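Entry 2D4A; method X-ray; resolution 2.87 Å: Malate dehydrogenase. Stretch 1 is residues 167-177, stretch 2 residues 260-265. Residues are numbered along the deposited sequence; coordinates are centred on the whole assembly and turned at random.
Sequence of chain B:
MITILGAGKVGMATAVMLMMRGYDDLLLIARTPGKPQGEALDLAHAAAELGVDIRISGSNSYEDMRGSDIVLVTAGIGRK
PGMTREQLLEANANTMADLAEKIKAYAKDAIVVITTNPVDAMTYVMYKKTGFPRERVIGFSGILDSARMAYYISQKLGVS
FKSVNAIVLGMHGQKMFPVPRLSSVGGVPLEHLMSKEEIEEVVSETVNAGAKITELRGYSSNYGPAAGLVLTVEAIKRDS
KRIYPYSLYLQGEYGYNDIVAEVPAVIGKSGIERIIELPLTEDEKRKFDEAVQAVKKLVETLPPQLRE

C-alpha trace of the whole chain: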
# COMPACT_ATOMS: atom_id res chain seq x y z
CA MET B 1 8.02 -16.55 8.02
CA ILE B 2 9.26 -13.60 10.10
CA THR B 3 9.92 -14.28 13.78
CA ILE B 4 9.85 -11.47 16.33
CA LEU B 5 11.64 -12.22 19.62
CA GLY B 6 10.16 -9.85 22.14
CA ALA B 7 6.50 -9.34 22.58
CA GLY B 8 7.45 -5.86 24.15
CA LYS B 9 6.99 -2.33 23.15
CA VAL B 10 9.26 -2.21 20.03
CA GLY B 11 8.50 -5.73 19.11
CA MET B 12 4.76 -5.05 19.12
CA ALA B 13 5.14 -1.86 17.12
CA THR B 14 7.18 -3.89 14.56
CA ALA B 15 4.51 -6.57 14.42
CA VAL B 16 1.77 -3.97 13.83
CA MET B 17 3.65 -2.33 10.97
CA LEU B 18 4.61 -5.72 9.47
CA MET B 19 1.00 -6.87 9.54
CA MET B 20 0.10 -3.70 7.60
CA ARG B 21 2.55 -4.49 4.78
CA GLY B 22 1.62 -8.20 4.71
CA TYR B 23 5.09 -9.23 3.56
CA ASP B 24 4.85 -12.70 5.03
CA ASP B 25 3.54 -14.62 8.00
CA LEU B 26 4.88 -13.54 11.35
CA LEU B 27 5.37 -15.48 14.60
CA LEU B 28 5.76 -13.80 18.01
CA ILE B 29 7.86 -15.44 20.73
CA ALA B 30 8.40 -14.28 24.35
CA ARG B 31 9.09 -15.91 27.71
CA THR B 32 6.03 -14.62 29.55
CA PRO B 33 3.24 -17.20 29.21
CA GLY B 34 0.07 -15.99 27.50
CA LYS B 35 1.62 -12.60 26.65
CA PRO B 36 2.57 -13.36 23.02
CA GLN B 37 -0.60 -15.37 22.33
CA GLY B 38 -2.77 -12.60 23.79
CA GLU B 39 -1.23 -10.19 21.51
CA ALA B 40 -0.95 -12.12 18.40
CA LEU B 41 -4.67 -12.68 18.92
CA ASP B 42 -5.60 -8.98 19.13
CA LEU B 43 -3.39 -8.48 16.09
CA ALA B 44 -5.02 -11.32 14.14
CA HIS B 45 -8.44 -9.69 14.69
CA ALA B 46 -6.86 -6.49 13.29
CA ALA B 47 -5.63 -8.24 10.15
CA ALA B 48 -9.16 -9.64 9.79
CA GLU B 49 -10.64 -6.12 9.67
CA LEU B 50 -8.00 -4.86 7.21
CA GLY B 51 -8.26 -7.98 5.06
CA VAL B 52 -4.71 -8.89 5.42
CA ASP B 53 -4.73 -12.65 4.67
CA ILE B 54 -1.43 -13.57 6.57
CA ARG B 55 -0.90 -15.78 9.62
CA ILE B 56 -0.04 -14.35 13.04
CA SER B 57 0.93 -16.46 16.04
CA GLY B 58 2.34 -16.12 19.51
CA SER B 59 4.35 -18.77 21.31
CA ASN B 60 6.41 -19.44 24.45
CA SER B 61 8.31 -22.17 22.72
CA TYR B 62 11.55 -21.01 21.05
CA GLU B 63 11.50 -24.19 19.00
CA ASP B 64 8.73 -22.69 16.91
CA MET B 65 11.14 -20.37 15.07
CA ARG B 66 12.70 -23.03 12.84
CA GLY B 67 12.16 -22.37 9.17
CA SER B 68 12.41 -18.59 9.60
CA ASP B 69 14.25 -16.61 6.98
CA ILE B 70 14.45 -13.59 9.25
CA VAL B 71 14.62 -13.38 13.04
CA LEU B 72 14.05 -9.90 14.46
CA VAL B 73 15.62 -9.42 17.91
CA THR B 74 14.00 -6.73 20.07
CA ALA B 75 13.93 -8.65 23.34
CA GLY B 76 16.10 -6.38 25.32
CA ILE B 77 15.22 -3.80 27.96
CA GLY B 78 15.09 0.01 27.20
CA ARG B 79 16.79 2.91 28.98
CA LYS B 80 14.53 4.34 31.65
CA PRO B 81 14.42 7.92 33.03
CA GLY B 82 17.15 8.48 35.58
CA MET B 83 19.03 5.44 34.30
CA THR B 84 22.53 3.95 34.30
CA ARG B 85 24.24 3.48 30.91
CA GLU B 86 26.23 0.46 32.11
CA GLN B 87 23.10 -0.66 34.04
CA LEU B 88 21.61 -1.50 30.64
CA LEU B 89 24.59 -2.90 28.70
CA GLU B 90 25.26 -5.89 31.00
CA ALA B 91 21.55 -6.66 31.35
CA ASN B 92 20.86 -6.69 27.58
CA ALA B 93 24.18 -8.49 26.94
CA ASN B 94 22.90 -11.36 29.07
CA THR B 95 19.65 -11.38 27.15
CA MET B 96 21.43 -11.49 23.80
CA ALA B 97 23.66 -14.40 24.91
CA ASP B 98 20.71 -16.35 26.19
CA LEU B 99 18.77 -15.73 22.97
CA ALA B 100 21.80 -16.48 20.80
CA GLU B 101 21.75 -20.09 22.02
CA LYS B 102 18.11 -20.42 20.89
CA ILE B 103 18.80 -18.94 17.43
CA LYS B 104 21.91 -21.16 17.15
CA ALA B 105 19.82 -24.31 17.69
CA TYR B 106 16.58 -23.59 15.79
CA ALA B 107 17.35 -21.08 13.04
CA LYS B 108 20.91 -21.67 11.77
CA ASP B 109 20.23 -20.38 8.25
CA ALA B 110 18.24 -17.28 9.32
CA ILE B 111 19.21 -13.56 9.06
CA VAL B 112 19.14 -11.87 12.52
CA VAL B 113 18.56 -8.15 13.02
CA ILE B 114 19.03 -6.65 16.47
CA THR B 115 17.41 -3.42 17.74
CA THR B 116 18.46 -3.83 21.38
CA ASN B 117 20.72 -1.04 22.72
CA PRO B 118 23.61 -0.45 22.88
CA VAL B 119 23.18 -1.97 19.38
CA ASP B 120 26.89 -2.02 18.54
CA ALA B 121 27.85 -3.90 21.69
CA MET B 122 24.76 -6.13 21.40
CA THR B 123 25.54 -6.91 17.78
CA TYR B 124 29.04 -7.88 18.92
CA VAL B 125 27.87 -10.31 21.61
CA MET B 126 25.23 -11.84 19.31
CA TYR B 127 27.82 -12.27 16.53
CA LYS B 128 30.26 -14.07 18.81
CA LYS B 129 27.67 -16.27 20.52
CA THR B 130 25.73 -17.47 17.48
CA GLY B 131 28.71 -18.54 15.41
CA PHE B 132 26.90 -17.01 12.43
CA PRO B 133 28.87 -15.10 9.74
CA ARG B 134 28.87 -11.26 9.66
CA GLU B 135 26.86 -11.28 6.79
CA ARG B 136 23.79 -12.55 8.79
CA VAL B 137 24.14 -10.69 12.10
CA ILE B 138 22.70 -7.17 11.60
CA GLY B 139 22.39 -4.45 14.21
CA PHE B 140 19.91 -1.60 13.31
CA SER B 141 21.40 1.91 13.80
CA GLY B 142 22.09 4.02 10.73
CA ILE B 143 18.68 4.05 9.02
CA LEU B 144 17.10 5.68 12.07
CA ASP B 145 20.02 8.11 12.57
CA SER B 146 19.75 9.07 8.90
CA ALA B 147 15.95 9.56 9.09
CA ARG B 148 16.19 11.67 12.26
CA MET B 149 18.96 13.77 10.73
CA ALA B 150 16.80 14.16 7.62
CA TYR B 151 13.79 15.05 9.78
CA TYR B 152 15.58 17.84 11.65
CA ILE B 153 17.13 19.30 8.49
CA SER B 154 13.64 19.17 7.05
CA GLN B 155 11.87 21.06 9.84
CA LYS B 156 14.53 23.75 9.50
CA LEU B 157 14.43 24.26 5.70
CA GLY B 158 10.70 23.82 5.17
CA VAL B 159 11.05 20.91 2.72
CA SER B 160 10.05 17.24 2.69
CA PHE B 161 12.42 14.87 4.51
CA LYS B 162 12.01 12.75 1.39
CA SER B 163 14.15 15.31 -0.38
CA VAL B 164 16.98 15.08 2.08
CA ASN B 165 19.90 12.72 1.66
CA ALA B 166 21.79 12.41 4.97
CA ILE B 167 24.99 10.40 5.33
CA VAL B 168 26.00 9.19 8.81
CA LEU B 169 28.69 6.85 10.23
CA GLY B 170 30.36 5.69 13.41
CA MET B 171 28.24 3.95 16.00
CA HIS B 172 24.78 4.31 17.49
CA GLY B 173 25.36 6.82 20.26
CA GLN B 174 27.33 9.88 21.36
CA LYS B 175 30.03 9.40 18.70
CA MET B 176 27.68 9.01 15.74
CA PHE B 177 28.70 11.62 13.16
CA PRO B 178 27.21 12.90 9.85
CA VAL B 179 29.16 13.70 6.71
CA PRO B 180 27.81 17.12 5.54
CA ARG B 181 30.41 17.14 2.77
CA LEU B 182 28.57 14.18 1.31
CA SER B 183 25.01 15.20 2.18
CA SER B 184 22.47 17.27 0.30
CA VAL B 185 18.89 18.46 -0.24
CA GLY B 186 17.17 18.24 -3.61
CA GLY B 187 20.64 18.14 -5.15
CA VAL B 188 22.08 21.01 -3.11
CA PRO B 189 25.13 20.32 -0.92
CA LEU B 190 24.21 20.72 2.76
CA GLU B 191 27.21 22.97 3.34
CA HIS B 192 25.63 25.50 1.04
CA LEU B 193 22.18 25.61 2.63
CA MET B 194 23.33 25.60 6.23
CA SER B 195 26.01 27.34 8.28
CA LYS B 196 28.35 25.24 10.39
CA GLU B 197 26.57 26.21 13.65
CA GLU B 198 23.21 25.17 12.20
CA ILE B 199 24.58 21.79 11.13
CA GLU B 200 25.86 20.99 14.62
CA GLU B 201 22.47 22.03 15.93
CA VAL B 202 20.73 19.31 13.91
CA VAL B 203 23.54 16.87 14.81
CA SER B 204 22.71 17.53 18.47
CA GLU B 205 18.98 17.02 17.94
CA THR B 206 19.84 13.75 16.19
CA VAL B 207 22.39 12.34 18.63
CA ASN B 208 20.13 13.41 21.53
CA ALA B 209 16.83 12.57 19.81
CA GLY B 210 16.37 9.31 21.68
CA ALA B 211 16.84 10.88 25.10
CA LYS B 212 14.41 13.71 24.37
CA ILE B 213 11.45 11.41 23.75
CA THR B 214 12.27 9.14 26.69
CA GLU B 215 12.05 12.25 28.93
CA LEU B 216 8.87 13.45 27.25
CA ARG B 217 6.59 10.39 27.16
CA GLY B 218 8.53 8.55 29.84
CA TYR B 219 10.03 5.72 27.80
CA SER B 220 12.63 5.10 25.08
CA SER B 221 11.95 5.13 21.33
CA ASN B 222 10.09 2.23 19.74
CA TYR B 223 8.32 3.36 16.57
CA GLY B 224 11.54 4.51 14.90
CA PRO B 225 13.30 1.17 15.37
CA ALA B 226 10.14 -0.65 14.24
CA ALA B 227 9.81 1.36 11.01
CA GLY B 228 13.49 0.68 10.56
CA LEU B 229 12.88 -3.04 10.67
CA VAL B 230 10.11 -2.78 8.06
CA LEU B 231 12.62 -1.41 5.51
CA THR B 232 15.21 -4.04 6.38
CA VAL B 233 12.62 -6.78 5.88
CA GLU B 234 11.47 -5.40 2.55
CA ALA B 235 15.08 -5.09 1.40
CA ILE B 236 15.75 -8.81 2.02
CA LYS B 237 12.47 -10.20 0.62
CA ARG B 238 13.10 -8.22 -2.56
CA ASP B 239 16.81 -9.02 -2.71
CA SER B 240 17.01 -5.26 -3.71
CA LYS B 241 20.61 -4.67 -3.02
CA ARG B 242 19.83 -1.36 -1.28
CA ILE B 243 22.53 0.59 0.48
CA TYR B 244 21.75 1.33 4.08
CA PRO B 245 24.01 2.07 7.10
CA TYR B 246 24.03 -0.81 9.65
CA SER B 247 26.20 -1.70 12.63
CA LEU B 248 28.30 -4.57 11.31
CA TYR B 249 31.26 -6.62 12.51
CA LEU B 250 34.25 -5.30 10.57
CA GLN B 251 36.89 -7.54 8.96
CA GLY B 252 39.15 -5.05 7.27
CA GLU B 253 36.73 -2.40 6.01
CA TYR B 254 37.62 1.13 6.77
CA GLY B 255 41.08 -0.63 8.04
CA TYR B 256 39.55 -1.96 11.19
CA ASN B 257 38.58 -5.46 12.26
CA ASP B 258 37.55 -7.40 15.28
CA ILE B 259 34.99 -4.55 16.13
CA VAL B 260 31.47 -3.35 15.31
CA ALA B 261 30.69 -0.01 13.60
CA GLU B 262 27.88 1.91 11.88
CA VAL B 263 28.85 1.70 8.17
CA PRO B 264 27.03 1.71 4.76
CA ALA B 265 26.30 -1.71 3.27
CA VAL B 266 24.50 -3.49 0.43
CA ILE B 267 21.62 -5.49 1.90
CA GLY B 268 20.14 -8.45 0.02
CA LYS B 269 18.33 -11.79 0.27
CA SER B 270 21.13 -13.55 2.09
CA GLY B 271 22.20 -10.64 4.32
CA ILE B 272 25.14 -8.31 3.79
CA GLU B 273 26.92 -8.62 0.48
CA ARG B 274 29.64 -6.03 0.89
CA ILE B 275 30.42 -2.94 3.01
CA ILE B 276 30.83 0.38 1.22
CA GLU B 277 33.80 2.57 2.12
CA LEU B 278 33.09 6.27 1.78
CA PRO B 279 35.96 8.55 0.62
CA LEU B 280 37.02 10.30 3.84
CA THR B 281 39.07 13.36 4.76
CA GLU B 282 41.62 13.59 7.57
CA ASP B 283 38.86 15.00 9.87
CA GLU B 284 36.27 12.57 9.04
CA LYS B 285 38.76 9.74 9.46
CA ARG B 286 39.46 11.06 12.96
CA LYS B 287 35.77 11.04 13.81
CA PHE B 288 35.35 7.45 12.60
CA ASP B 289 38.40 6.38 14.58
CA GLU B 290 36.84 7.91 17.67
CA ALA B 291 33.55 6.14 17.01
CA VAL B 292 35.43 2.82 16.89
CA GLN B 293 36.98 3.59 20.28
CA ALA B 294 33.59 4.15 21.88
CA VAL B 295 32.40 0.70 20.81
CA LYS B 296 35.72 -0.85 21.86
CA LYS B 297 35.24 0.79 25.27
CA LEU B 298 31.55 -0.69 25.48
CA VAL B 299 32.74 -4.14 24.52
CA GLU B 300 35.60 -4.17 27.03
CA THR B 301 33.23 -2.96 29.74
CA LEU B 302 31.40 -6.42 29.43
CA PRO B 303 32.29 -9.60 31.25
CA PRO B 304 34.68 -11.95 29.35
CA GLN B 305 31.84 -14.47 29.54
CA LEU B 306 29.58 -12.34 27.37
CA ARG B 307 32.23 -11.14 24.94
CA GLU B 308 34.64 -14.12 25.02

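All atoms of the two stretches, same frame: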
# COMPACT_ATOMS: atom_id res chain seq x y z
N ILE B 167 24.01 11.46 5.14
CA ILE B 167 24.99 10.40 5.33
C ILE B 167 25.55 10.43 6.77
O ILE B 167 26.00 11.46 7.25
CB ILE B 167 26.14 10.55 4.28
CG1 ILE B 167 25.59 10.25 2.88
CG2 ILE B 167 27.31 9.64 4.62
CD1 ILE B 167 25.00 8.85 2.72
N VAL B 168 25.49 9.29 7.45
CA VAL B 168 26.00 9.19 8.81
C VAL B 168 26.92 7.97 8.95
O VAL B 168 26.88 7.06 8.12
CB VAL B 168 24.83 9.09 9.85
CG1 VAL B 168 24.07 10.40 9.90
CG2 VAL B 168 23.88 7.96 9.46
N LEU B 169 27.76 7.96 9.99
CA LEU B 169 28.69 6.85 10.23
C LEU B 169 29.08 6.81 11.70
O LEU B 169 28.68 7.67 12.48
CB LEU B 169 29.98 7.03 9.42
CG LEU B 169 30.02 7.03 7.90
CD1 LEU B 169 31.29 7.71 7.45
CD2 LEU B 169 29.92 5.61 7.37
N GLY B 170 29.88 5.81 12.05
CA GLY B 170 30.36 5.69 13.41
C GLY B 170 29.77 4.55 14.20
O GLY B 170 30.09 3.39 13.98
N MET B 171 28.92 4.91 15.15
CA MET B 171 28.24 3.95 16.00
C MET B 171 26.96 4.60 16.46
O MET B 171 26.77 5.80 16.28
CB MET B 171 29.15 3.54 17.16
CG MET B 171 29.85 4.67 17.91
SD MET B 171 28.94 5.20 19.38
CE MET B 171 28.13 6.56 18.72
N HIS B 172 26.07 3.81 17.04
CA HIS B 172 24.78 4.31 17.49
C HIS B 172 24.80 4.93 18.88
O HIS B 172 24.35 4.31 19.85
CB HIS B 172 23.75 3.19 17.44
CG HIS B 172 22.35 3.67 17.26
ND1 HIS B 172 21.30 3.17 17.99
CD2 HIS B 172 21.83 4.60 16.43
CE1 HIS B 172 20.18 3.78 17.62
NE2 HIS B 172 20.48 4.65 16.67
N GLY B 173 25.31 6.15 18.98
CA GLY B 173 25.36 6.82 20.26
C GLY B 173 26.05 8.16 20.16
O GLY B 173 26.08 8.77 19.09
N GLN B 174 26.62 8.60 21.28
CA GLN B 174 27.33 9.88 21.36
C GLN B 174 28.29 10.17 20.19
O GLN B 174 28.29 11.28 19.66
CB GLN B 174 28.09 9.95 22.70
CG GLN B 174 28.62 8.59 23.19
CD GLN B 174 29.79 8.69 24.19
OE1 GLN B 174 29.68 9.33 25.24
NE2 GLN B 174 30.90 8.04 23.86
N LYS B 175 29.09 9.19 19.79
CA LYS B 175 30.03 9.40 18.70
C LYS B 175 29.55 9.13 17.27
O LYS B 175 30.34 8.87 16.36
CB LYS B 175 31.33 8.62 18.98
CG LYS B 175 32.29 9.34 19.92
CD LYS B 175 31.63 9.70 21.25
CE LYS B 175 32.57 10.48 22.16
NZ LYS B 175 31.95 10.74 23.51
N MET B 176 28.24 9.19 17.07
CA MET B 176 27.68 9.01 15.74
C MET B 176 27.95 10.36 15.07
O MET B 176 27.73 11.40 15.69
CB MET B 176 26.17 8.76 15.82
CG MET B 176 25.42 8.51 14.49
SD MET B 176 24.88 10.00 13.55
CE MET B 176 23.84 10.87 14.75
N PHE B 177 28.46 10.36 13.85
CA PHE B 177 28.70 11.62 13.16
C PHE B 177 28.21 11.56 11.72
O PHE B 177 28.21 10.50 11.09
CB PHE B 177 30.19 12.01 13.18
CG PHE B 177 31.06 11.16 12.30
CD1 PHE B 177 31.56 11.66 11.10
CD2 PHE B 177 31.38 9.86 12.68
CE1 PHE B 177 32.38 10.87 10.29
CE2 PHE B 177 32.19 9.06 11.88
CZ PHE B 177 32.69 9.57 10.68
N VAL B 260 32.74 -3.66 15.95
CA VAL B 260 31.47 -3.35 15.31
C VAL B 260 31.35 -1.84 15.09
O VAL B 260 31.69 -1.06 15.98
CB VAL B 260 30.28 -3.80 16.20
CG1 VAL B 260 28.96 -3.32 15.61
CG2 VAL B 260 30.28 -5.32 16.33
N ALA B 261 30.87 -1.44 13.91
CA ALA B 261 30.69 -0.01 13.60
C ALA B 261 29.51 0.25 12.66
O ALA B 261 29.07 -0.63 11.91
CB ALA B 261 31.98 0.56 12.98
N GLU B 262 28.99 1.47 12.71
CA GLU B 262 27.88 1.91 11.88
C GLU B 262 28.45 2.32 10.51
O GLU B 262 29.00 3.42 10.37
CB GLU B 262 27.17 3.09 12.54
CG GLU B 262 25.93 3.57 11.80
CD GLU B 262 25.05 4.50 12.63
OE1 GLU B 262 24.73 4.15 13.78
OE2 GLU B 262 24.67 5.57 12.12
N VAL B 263 28.33 1.44 9.52
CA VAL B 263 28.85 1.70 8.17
C VAL B 263 27.80 1.38 7.10
O VAL B 263 26.85 0.66 7.37
CB VAL B 263 30.14 0.85 7.89
CG1 VAL B 263 31.31 1.35 8.75
CG2 VAL B 263 29.88 -0.60 8.19
N PRO B 264 27.96 1.94 5.88
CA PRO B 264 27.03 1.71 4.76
C PRO B 264 27.26 0.31 4.16
O PRO B 264 28.40 -0.13 4.00
CB PRO B 264 27.40 2.81 3.75
CG PRO B 264 28.09 3.84 4.58
CD PRO B 264 28.89 3.03 5.56
N ALA B 265 26.17 -0.37 3.82
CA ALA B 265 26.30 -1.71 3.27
C ALA B 265 25.15 -2.08 2.35
O ALA B 265 24.02 -1.60 2.51
CB ALA B 265 26.42 -2.72 4.39

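The two stretches meet through a single antiparallel bridge between Gly 170 and Glu 262, whose CA atoms lie 4.8 Å apart. Glu 262 N donates to Gly 170 O at 2.6 Å with near-linear geometry (163°), whereas the return bond, Gly 170 N to Glu 262 O at 3.1 Å, is weak because its angle closes to 131°. Beside it, Leu 169 CA approaches Glu 262 O at 3.4 Å in a CA-H...O contact, so this carbonyl is approached by two consecutive residues. Gly 170 has phi/psi of 108/-108°, where a CB would be jammed against the preceding carbonyl and would also clash with Lys 175 O; glycine fits the bridge for this reason.

Glu 262 makes the largest single contribution, 129 Å² of the 341 Å² buried between the stretches. Its CA-to-CB bond points toward stretch 1, and chi1 and chi2, both t, extend the side chain before chi3 (-50°) sets the carboxylate. Glu 262 OE2 lies against aliphatic atoms, 3.7 Å from Val 168 CG2 and 3.9 Å from Met 176 CG, while Glu 262 OE1 lies 3.9 Å from His 172 CB and is hydrogen-bonded elsewhere in the structure. A buried acid is thus provided with a polar partner.

The CA-to-CB bond of Leu 169 points away overall, yet the m,t rotamer (-64°, 160°) brings Leu 169 CD2 back to within 3.3 Å of Pro 264 CD and 4.1 Å of Val 263 CA. The compact, apolar proline ring offers a surface for this methyl, and both residues are buried. On its own side, Leu 169 pairs with Phe 177 through reciprocal backbone hydrogen bonds (Leu 169 N to Phe 177 O, 2.8 Å; Phe 177 N to Leu 169 O, 3.0 Å). These tie together the ends of the loop that carries Gly 170 and His 172.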